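Local coordinates for protein adenylate kinase (Cryptosporidium parvum Iowa II, PDB 3BE4) that probably transfers a phosphate group from ATP to AMP, as adenylate kinases do, and here holds the two-substrate mimic bis(adenosine)-5'-pentaphosphate, at residues L70-V73 with K74-F77; N169-A172 with V173-R176; K207-T210 with E211-K214. All blocks are in the same frame, centred on the assembly; numbering follows the deposited sequence. Where two conformers were deposited one is given.

Contact 1 of 3, residues L70-V73 with K74-F77; sequences LGLV and KEKF
Lys74 N donates to Leu70 O at 2.8 Å, and the same i to i+4 step joins each residue of 70-73 to its partner in 74-77, the mark of an α-helix. Both segments belong to one helix, 66-78, which packs beside the parallel sheet of this P-loop NTPase fold. The step from Phe77 N to Val73 O is nearly straight, with an N-H...O angle of 169°. Glu75 N reaches Gly71 O on a more bent path of 149°, while the bond from Lys76 N to Leu72 O, at 3.3 Å, is weak. That loosely held carbonyl takes a second donor: a water donates hydrogen bonds to Leu72 O (2.8 Å) and to Glu75 OE1, so it bridges backbone and carboxylate three residues apart. The Glu75 chain runs out extended from a CG anti to its backbone nitrogen (chi1 175°), on an exposed side of the helix.

The buried side is apolar. Val73 and Phe77 stand one turn apart and point the same way, so that one branch of the valine lies alongside the ring. Beyond them, Phe77 meets Phe86 edge-to-face and rests on Ile104, Leu105 and Ile108 of helix 95-108, whereas Leu72 and Lys76 touch Met39 of helix 36-45; the helix is thus wedged between two others. Lys74 starts over Leu70 O with its CB, then bends at its last torsion to form a salt bridge with Asp78. The Phe77 ring turns its edge to the backbone, with Val73 O in the ring plane and 3.3 Å from CD2, and its next edge atom, CE2, lies 3.6 Å from Val73 CG1.

Contact 2 of 3, residues N169-A172 with V173-R176; sequences NAEA and VKVR. With AP5 (bis(adenosine)-5'-pentaphosphate), chain C.
The guanidinium of Arg176, a flat group reached by a side chain that leaves the helix over Ala172, meets the bound pentaphosphate edge-on. AP5 O2B lies in its plane and takes two hydrogen bonds, from NE at 2.8 Å and from NH2 at 2.6 Å. Both are bent, at 133° and 140°, because two donors of one edge converge on a single oxygen. A salt bridge from NH1 to Asp168 helps fix the rotation of the group, and Arg132, which also bonds AP5, and Arg165 come close to NH2. This resembles the arginine-rich phosphate site expected of an adenylate kinase. Bends at chi2 and chi3 carry the chain past Ala172 O, 3.2 Å from Arg176 CD.

The second flat group belongs to Asn169, the N-cap residue of helix 170-184, and its OD1 makes the capping bond, accepting from Ala172 N at 2.8 Å with the donor 46° above the carbonyl plane; ND2 is bonded to Asp166 O. Asn169 O also accepts from Val173 N, the first of four regular i to i+4 backbone bonds. On the exposed side Glu171, in one of its two conformers, bends at chi2 toward the next turn until OE2 lies 3.6 Å from Val175 CG2. In that conformer a water donates to Glu171 OE1 and accepts from Lys174 NZ; the two charged atoms themselves are not in contact.

Val173 packs on Ile126 and Ile129 of helix 122-130, Arg176 also rests on Ile129, and Val175 touches the loop at Asn62.

Contact 3 of 3, residues K207-T210 with E211-K214; sequences KEVT and EQIK
Thr210 and Lys214, one turn apart on helix 206-216, lie side by side and point the same way, as do Val209 and Ile213. Of these two meetings of i, i+4 neighbours the second is apolar, with Val209 CG1 4.1 Å from Ile213 CD1; in the first, the Thr210 methyl CG2 lies loosely beside Lys214 CE, equally far away. Ile213 CG1, placed beside its own backbone nitrogen (chi1 -65°), passes over Val209 O on its way to that valine, which also touches the bound AP5.

Backbone hydrogen bonds form the second group. The amides of residues 211-214 each donate to the carbonyl four places earlier, in regular α-helical fashion; Ile213 N to Val209 O and Lys214 N to Thr210 O are both 2.9 Å. The donor at Lys207 O arrives tilted 33° from the carbonyl plane, and this oxygen also accepts from a water at 2.8 Å. In one of the two conformers of Glu211, the same water donates to its OE2, drawn back along the helix by a bend at chi2 (-49°).

Charged and polar ends complete the account. Lys214 NZ stands 3.8 Å from Glu211 OE2 in that conformer, a long salt bridge, and has a further partner in Glu28. Thr210 OG1 is hydrogen-bonded to Gln21 and to Pro206 O, so the hydroxyl has two partners while its methyl lies beside the lysine. Gln212, extended beyond CG, sends OE1 to Asn201 N.

These bonds and the apolar residues lay the C-terminal helix against its neighbours: Thr210, Ile213 and Lys214 pack on Phe24 of helix 18-29, and Ile213 reaches Ile116 and Phe118 of strand 114-119 and Val200 of strand 197-201.

The three contacts lie in series along the chain, each within a single helix: contact 1 on helix 66-78, contact 2 at the start of helix 170-184 and contact 3 on helix 206-216. Their centres are 27 to 29 Å apart and none touches another, with nearest atoms about 16 to 18 Å away. Contacts 1 and 3 sit on opposite sides of the chain's centre. AP5 relates them: Arg176 of contact 2 grips its phosphates and Val209 of contact 3 touches it, while the side chain of Val73 in contact 1 stays about 7 Å away. Two of the three contacts thus touch the ligand and the third lies near it, from separate parts of the fold.

Contact 1 of 3, residues L70-V73 with K74-F77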
loop_
_atom_site.group_PDB
_atom_site.type_symbol
_atom_site.label_atom_id
_atom_site.label_comp_id
_atom_site.label_asym_id
_atom_site.label_seq_id
_atom_site.Cartn_x
_atom_site.Cartn_y
_atom_site.Cartn_z
ATOM N N LEU A 70 -2.571 -12.996 -4.798
ATOM C CA LEU A 70 -3.769 -12.937 -5.666
ATOM C C LEU A 70 -4.985 -13.636 -4.967
ATOM O O LEU A 70 -6.104 -13.146 -5.081
ATOM C CB LEU A 70 -3.447 -13.711 -6.948
ATOM C CG LEU A 70 -2.775 -12.749 -7.942
ATOM C CD1 LEU A 70 -1.981 -13.528 -9.072
ATOM C CD2 LEU A 70 -3.739 -11.767 -8.604
ATOM N N GLY A 71 -4.726 -14.684 -4.185
ATOM C CA GLY A 71 -5.793 -15.422 -3.439
ATOM C C GLY A 71 -6.452 -14.486 -2.459
ATOM O O GLY A 71 -7.679 -14.463 -2.323
ATOM N N LEU A 72 -5.614 -13.748 -1.757
ATOM C CA LEU A 72 -6.148 -12.848 -0.677
ATOM C C LEU A 72 -6.905 -11.713 -1.323
ATOM O O LEU A 72 -8.002 -11.323 -0.761
ATOM C CB LEU A 72 -5.048 -12.239 0.191
ATOM C CG LEU A 72 -4.229 -13.243 1.021
ATOM C CD1 LEU A 72 -3.071 -12.442 1.693
ATOM C CD2 LEU A 72 -5.156 -13.955 1.966
ATOM N N VAL A 73 -6.435 -11.166 -2.433
ATOM C CA VAL A 73 -7.172 -10.045 -3.074
ATOM C C VAL A 73 -8.474 -10.591 -3.688
ATOM O O VAL A 73 -9.529 -9.977 -3.576
ATOM C CB VAL A 73 -6.303 -9.384 -4.084
ATOM C CG1 VAL A 73 -7.080 -8.442 -5.014
ATOM C CG2 VAL A 73 -5.065 -8.705 -3.260
ATOM N N LYS A 74 -8.399 -11.716 -4.413
ATOM C CA LYS A 74 -9.600 -12.262 -5.019
ATOM C C LYS A 74 -10.666 -12.505 -3.929
ATOM O O LYS A 74 -11.839 -12.279 -4.221
ATOM C CB LYS A 74 -9.184 -13.643 -5.612
ATOM C CG LYS A 74 -10.371 -14.329 -6.387
ATOM C CD LYS A 74 -9.923 -15.289 -7.513
ATOM C CE LYS A 74 -11.189 -15.621 -8.349
ATOM N NZ LYS A 74 -12.074 -16.563 -7.629
ATOM N N GLU A 75 -10.278 -12.980 -2.751
ATOM C CA GLU A 75 -11.183 -13.298 -1.681
ATOM C C GLU A 75 -11.931 -11.995 -1.352
ATOM O O GLU A 75 -13.212 -11.969 -1.191
ATOM C CB GLU A 75 -10.432 -13.818 -0.475
ATOM C CG GLU A 75 -11.350 -14.058 0.709
ATOM C CD GLU A 75 -10.646 -14.666 1.911
ATOM O OE1 GLU A 75 -9.549 -14.198 2.308
ATOM O OE2 GLU A 75 -11.262 -15.568 2.532
ATOM N N LYS A 76 -11.221 -10.855 -1.335
ATOM C CA LYS A 76 -11.962 -9.563 -0.991
ATOM C C LYS A 76 -12.984 -9.238 -2.012
ATOM O O LYS A 76 -14.161 -8.806 -1.721
ATOM C CB LYS A 76 -10.998 -8.389 -0.963
ATOM C CG LYS A 76 -9.891 -8.508 0.079
ATOM C CD LYS A 76 -10.363 -8.043 1.426
ATOM C CE LYS A 76 -9.597 -8.768 2.533
ATOM N NZ LYS A 76 -10.366 -8.615 3.835
ATOM N N PHE A 77 -12.618 -9.304 -3.299
ATOM C CA PHE A 77 -13.536 -9.050 -4.395
ATOM C C PHE A 77 -14.701 -10.010 -4.352
ATOM O O PHE A 77 -15.827 -9.534 -4.480
ATOM C CB PHE A 77 -12.808 -9.194 -5.722
ATOM C CG PHE A 77 -12.061 -7.899 -6.053
ATOM C CD1 PHE A 77 -12.666 -6.855 -6.749
ATOM C CD2 PHE A 77 -10.694 -7.739 -5.682
ATOM C CE1 PHE A 77 -12.002 -5.621 -7.078
ATOM C CE2 PHE A 77 -9.951 -6.495 -6.003
ATOM C CZ PHE A 77 -10.563 -5.488 -6.734
HETATM O O HOH W 1 -8.490 -11.904 1.888
#

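Contact 2 of 3, residues N169-A172 with V173-R176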
loop_
_atom_site.group_PDB
_atom_site.type_symbol
_atom_site.label_atom_id
_atom_site.label_comp_id
_atom_site.label_asym_id
_atom_site.label_seq_id
_atom_site.Cartn_x
_atom_site.Cartn_y
_atom_site.Cartn_z
ATOM N N ASN A 169 14.297 -3.454 9.204
ATOM C CA ASN A 169 15.726 -3.585 9.545
ATOM C C ASN A 169 16.526 -3.274 8.238
ATOM O O ASN A 169 15.976 -3.343 7.108
ATOM C CB ASN A 169 15.960 -5.022 9.995
ATOM C CG ASN A 169 15.662 -6.067 8.864
ATOM O OD1 ASN A 169 16.570 -6.417 7.960
ATOM N ND2 ASN A 169 14.457 -6.639 8.867
ATOM N N ALA A 170 17.815 -2.917 8.396
ATOM C CA ALA A 170 18.579 -2.339 7.281
ATOM C C ALA A 170 18.669 -3.306 6.099
ATOM O O ALA A 170 18.461 -2.861 4.951
ATOM C CB ALA A 170 20.048 -2.020 7.745
ATOM N N GLU A 171 18.935 -4.598 6.340
ATOM C CA GLU A 171 19.091 -5.498 5.175
ATOM C C GLU A 171 17.770 -5.683 4.431
ATOM O O GLU A 171 17.707 -5.655 3.186
ATOM C CB GLU A 171 19.582 -6.865 5.598
ATOM C CG GLU A 171 19.923 -7.783 4.439
ATOM C CD GLU A 171 20.766 -7.097 3.304
ATOM O OE1 GLU A 171 21.961 -6.648 3.509
ATOM O OE2 GLU A 171 20.161 -6.972 2.205
ATOM N N ALA A 172 16.650 -5.862 5.195
ATOM C CA ALA A 172 15.351 -5.955 4.479
ATOM C C ALA A 172 14.952 -4.679 3.709
ATOM O O ALA A 172 14.258 -4.746 2.693
ATOM C CB ALA A 172 14.208 -6.225 5.569
ATOM N N VAL A 173 15.306 -3.511 4.256
ATOM C CA VAL A 173 15.027 -2.232 3.477
ATOM C C VAL A 173 15.724 -2.269 2.165
ATOM O O VAL A 173 15.157 -1.942 1.144
ATOM C CB VAL A 173 15.368 -0.985 4.259
ATOM C CG1 VAL A 173 15.322 0.234 3.425
ATOM C CG2 VAL A 173 14.404 -0.884 5.474
ATOM N N LYS A 174 16.984 -2.738 2.210
ATOM C CA LYS A 174 17.734 -2.909 0.906
ATOM C C LYS A 174 17.077 -3.885 -0.032
ATOM O O LYS A 174 16.927 -3.552 -1.220
ATOM C CB LYS A 174 19.165 -3.364 1.263
ATOM C CG LYS A 174 20.138 -3.296 0.019
ATOM C CD LYS A 174 21.529 -3.854 0.410
ATOM C CE LYS A 174 22.496 -3.837 -0.761
ATOM N NZ LYS A 174 23.804 -4.542 -0.315
ATOM N N VAL A 175 16.662 -5.025 0.454
ATOM C CA VAL A 175 15.865 -6.027 -0.353
ATOM C C VAL A 175 14.613 -5.399 -0.926
ATOM O O VAL A 175 14.381 -5.466 -2.122
ATOM C CB VAL A 175 15.621 -7.283 0.388
ATOM C CG1 VAL A 175 14.896 -8.253 -0.480
ATOM C CG2 VAL A 175 16.989 -7.845 0.760
ATOM N N ARG A 176 13.819 -4.729 -0.040
ATOM C CA ARG A 176 12.592 -4.160 -0.465
ATOM C C ARG A 176 12.760 -3.180 -1.613
ATOM O O ARG A 176 11.994 -3.200 -2.608
ATOM C CB ARG A 176 11.838 -3.407 0.724
ATOM C CG ARG A 176 11.186 -4.424 1.671
ATOM C CD ARG A 176 11.203 -3.965 3.123
ATOM N NE ARG A 176 10.152 -2.926 3.250
ATOM C CZ ARG A 176 10.075 -2.176 4.369
ATOM N NH1 ARG A 176 10.992 -2.274 5.371
ATOM N NH2 ARG A 176 9.117 -1.198 4.457
HETATM P PA AP5 C . 3.913 -3.462 2.994
HETATM O O1A AP5 C . 3.298 -3.441 4.403
HETATM O O2A AP5 C . 3.149 -2.936 1.871
HETATM O O3A AP5 C . 5.348 -2.756 3.048
HETATM P PB AP5 C . 6.176 -1.985 1.933
HETATM O O1B AP5 C . 5.836 -2.456 0.603
HETATM O O2B AP5 C . 7.633 -1.970 2.414
HETATM O O3B AP5 C . 5.518 -0.450 2.129
HETATM P PG AP5 C . 5.243 0.350 3.447
HETATM O O1G AP5 C . 6.486 0.323 4.268
HETATM O O2G AP5 C . 3.978 -0.164 4.001
HETATM O O3G AP5 C . 5.088 1.759 2.749
HETATM P PD AP5 C . 3.862 2.821 2.568
HETATM O O1D AP5 C . 2.643 2.205 3.107
HETATM O O2D AP5 C . 3.954 3.283 1.173
HETATM O O3D AP5 C . 4.366 4.050 3.459
HETATM P PE AP5 C . 3.762 4.575 4.837
HETATM O O1E AP5 C . 3.779 3.501 5.790
HETATM O O2E AP5 C . 2.458 5.317 4.622
HETATM O O5F AP5 C . 4.335 -4.937 2.546
HETATM C C5F AP5 C . 4.966 -5.674 3.606
HETATM C C4F AP5 C . 5.700 -6.849 2.837
HETATM O O4F AP5 C . 4.725 -7.832 2.582
HETATM C C3F AP5 C . 6.347 -6.568 1.534
HETATM O O3F AP5 C . 7.643 -6.033 1.691
HETATM C C2F AP5 C . 6.377 -8.019 1.012
HETATM O O2F AP5 C . 7.332 -8.844 1.786
HETATM C C1F AP5 C . 4.986 -8.529 1.344
HETATM N N9A AP5 C . 4.051 -8.161 0.315
HETATM C C8A AP5 C . 3.024 -7.195 0.502
HETATM N N7A AP5 C . 2.308 -7.075 -0.604
HETATM C C5A AP5 C . 2.823 -8.005 -1.530
HETATM C C6A AP5 C . 2.420 -8.344 -2.807
HETATM N N6A AP5 C . 1.511 -7.743 -3.582
HETATM N N1A AP5 C . 3.213 -9.352 -3.410
HETATM C C2A AP5 C . 4.149 -9.945 -2.701
HETATM N N3A AP5 C . 4.570 -9.656 -1.451
HETATM C C4A AP5 C . 3.792 -8.666 -0.812
HETATM O O5J AP5 C . 4.795 5.710 5.169
HETATM C C5J AP5 C . 6.192 5.350 5.620
HETATM C C4J AP5 C . 6.589 6.474 6.601
HETATM O O4J AP5 C . 6.661 7.789 6.018
HETATM C C3J AP5 C . 5.693 6.498 7.843
HETATM O O3J AP5 C . 6.480 6.785 8.979
HETATM C C2J AP5 C . 4.900 7.716 7.486
HETATM O O2J AP5 C . 4.433 8.380 8.652
HETATM C C1J AP5 C . 5.765 8.711 6.844
HETATM N N9B AP5 C . 5.242 9.600 5.853
HETATM C C8B AP5 C . 4.180 9.357 4.983
HETATM N N7B AP5 C . 4.058 10.421 4.169
HETATM C C5B AP5 C . 5.018 11.344 4.508
HETATM C C6B AP5 C . 5.479 12.556 3.904
HETATM N N6B AP5 C . 4.838 13.052 2.846
HETATM N N1B AP5 C . 6.526 13.203 4.487
HETATM C C2B AP5 C . 7.220 12.606 5.550
HETATM N N3B AP5 C . 6.885 11.404 6.111
HETATM C C4B AP5 C . 5.836 10.714 5.530
HETATM O O HOH W 2 23.861 -6.309 1.703
#

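Contact 3 of 3, residues K207-T210 with E211-K214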
loop_
_atom_site.group_PDB
_atom_site.type_symbol
_atom_site.label_atom_id
_atom_site.label_comp_id
_atom_site.label_asym_id
_atom_site.label_seq_id
_atom_site.Cartn_x
_atom_site.Cartn_y
_atom_site.Cartn_z
ATOM N N LYS A 207 0.473 16.654 3.689
ATOM C CA LYS A 207 -0.684 17.393 3.173
ATOM C C LYS A 207 -0.614 17.832 1.784
ATOM O O LYS A 207 -1.696 17.987 1.092
ATOM C CB LYS A 207 -1.081 18.595 4.090
ATOM C CG LYS A 207 -1.366 18.101 5.420
ATOM C CD LYS A 207 -1.896 19.250 6.386
ATOM C CE LYS A 207 -2.019 18.759 7.776
ATOM N NZ LYS A 207 -2.331 19.937 8.686
ATOM N N GLU A 208 0.575 18.206 1.240
ATOM C CA GLU A 208 0.766 18.528 -0.149
ATOM C C GLU A 208 0.669 17.350 -1.048
ATOM O O GLU A 208 0.121 17.455 -2.160
ATOM C CB GLU A 208 2.159 19.088 -0.344
ATOM C CG GLU A 208 2.249 20.506 0.306
ATOM C CD GLU A 208 3.634 21.250 -0.030
ATOM O OE1 GLU A 208 4.251 21.037 -1.089
ATOM O OE2 GLU A 208 4.130 22.073 0.832
ATOM N N VAL A 209 1.073 16.124 -0.577
ATOM C CA VAL A 209 0.821 14.983 -1.398
ATOM C C VAL A 209 -0.705 14.694 -1.503
ATOM O O VAL A 209 -1.159 14.341 -2.581
ATOM C CB VAL A 209 1.589 13.699 -0.797
ATOM C CG1 VAL A 209 1.277 12.431 -1.613
ATOM C CG2 VAL A 209 3.075 14.043 -0.648
ATOM N N THR A 210 -1.425 14.881 -0.394
ATOM C CA THR A 210 -2.872 14.702 -0.356
ATOM C C THR A 210 -3.463 15.676 -1.392
ATOM O O THR A 210 -4.317 15.229 -2.155
ATOM C CB THR A 210 -3.386 14.992 0.984
ATOM O OG1 THR A 210 -2.957 13.984 1.932
ATOM C CG2 THR A 210 -4.952 15.012 1.033
ATOM N N GLU A 211 -3.068 16.968 -1.398
ATOM C CA GLU A 211 -3.642 17.852 -2.439
ATOM C C GLU A 211 -3.324 17.417 -3.863
ATOM O O GLU A 211 -4.197 17.516 -4.734
ATOM C CB GLU A 211 -3.323 19.354 -2.162
ATOM C CG GLU A 211 -3.980 19.949 -0.895
ATOM C CD GLU A 211 -5.487 19.657 -0.771
ATOM O OE1 GLU A 211 -6.210 19.976 -1.752
ATOM O OE2 GLU A 211 -5.911 19.049 0.274
ATOM N N GLN A 212 -2.173 16.822 -4.180
ATOM C CA GLN A 212 -1.962 16.373 -5.454
ATOM C C GLN A 212 -2.803 15.175 -5.814
ATOM O O GLN A 212 -3.157 15.025 -6.982
ATOM C CB GLN A 212 -0.507 15.969 -5.625
ATOM C CG GLN A 212 0.497 17.103 -5.598
ATOM C CD GLN A 212 1.853 16.401 -5.714
ATOM O OE1 GLN A 212 2.285 15.970 -6.741
ATOM N NE2 GLN A 212 2.448 16.145 -4.517
ATOM N N ILE A 213 -3.033 14.306 -4.841
ATOM C CA ILE A 213 -3.913 13.223 -5.068
ATOM C C ILE A 213 -5.366 13.662 -5.320
ATOM O O ILE A 213 -5.994 13.150 -6.277
ATOM C CB ILE A 213 -3.791 12.131 -3.955
ATOM C CG1 ILE A 213 -2.368 11.532 -4.069
ATOM C CG2 ILE A 213 -4.959 11.069 -4.154
ATOM C CD1 ILE A 213 -2.133 10.576 -2.854
ATOM N N LYS A 214 -5.847 14.584 -4.548
ATOM C CA LYS A 214 -7.207 15.125 -4.777
ATOM C C LYS A 214 -7.377 15.729 -6.180
ATOM O O LYS A 214 -8.478 15.663 -6.778
ATOM C CB LYS A 214 -7.553 16.202 -3.770
ATOM C CG LYS A 214 -7.849 15.665 -2.382
ATOM C CD LYS A 214 -7.908 16.713 -1.329
ATOM C CE LYS A 214 -8.679 16.171 -0.166
ATOM N NZ LYS A 214 -9.148 17.220 0.767
HETATM O O HOH W 3 -4.214 18.575 2.072
#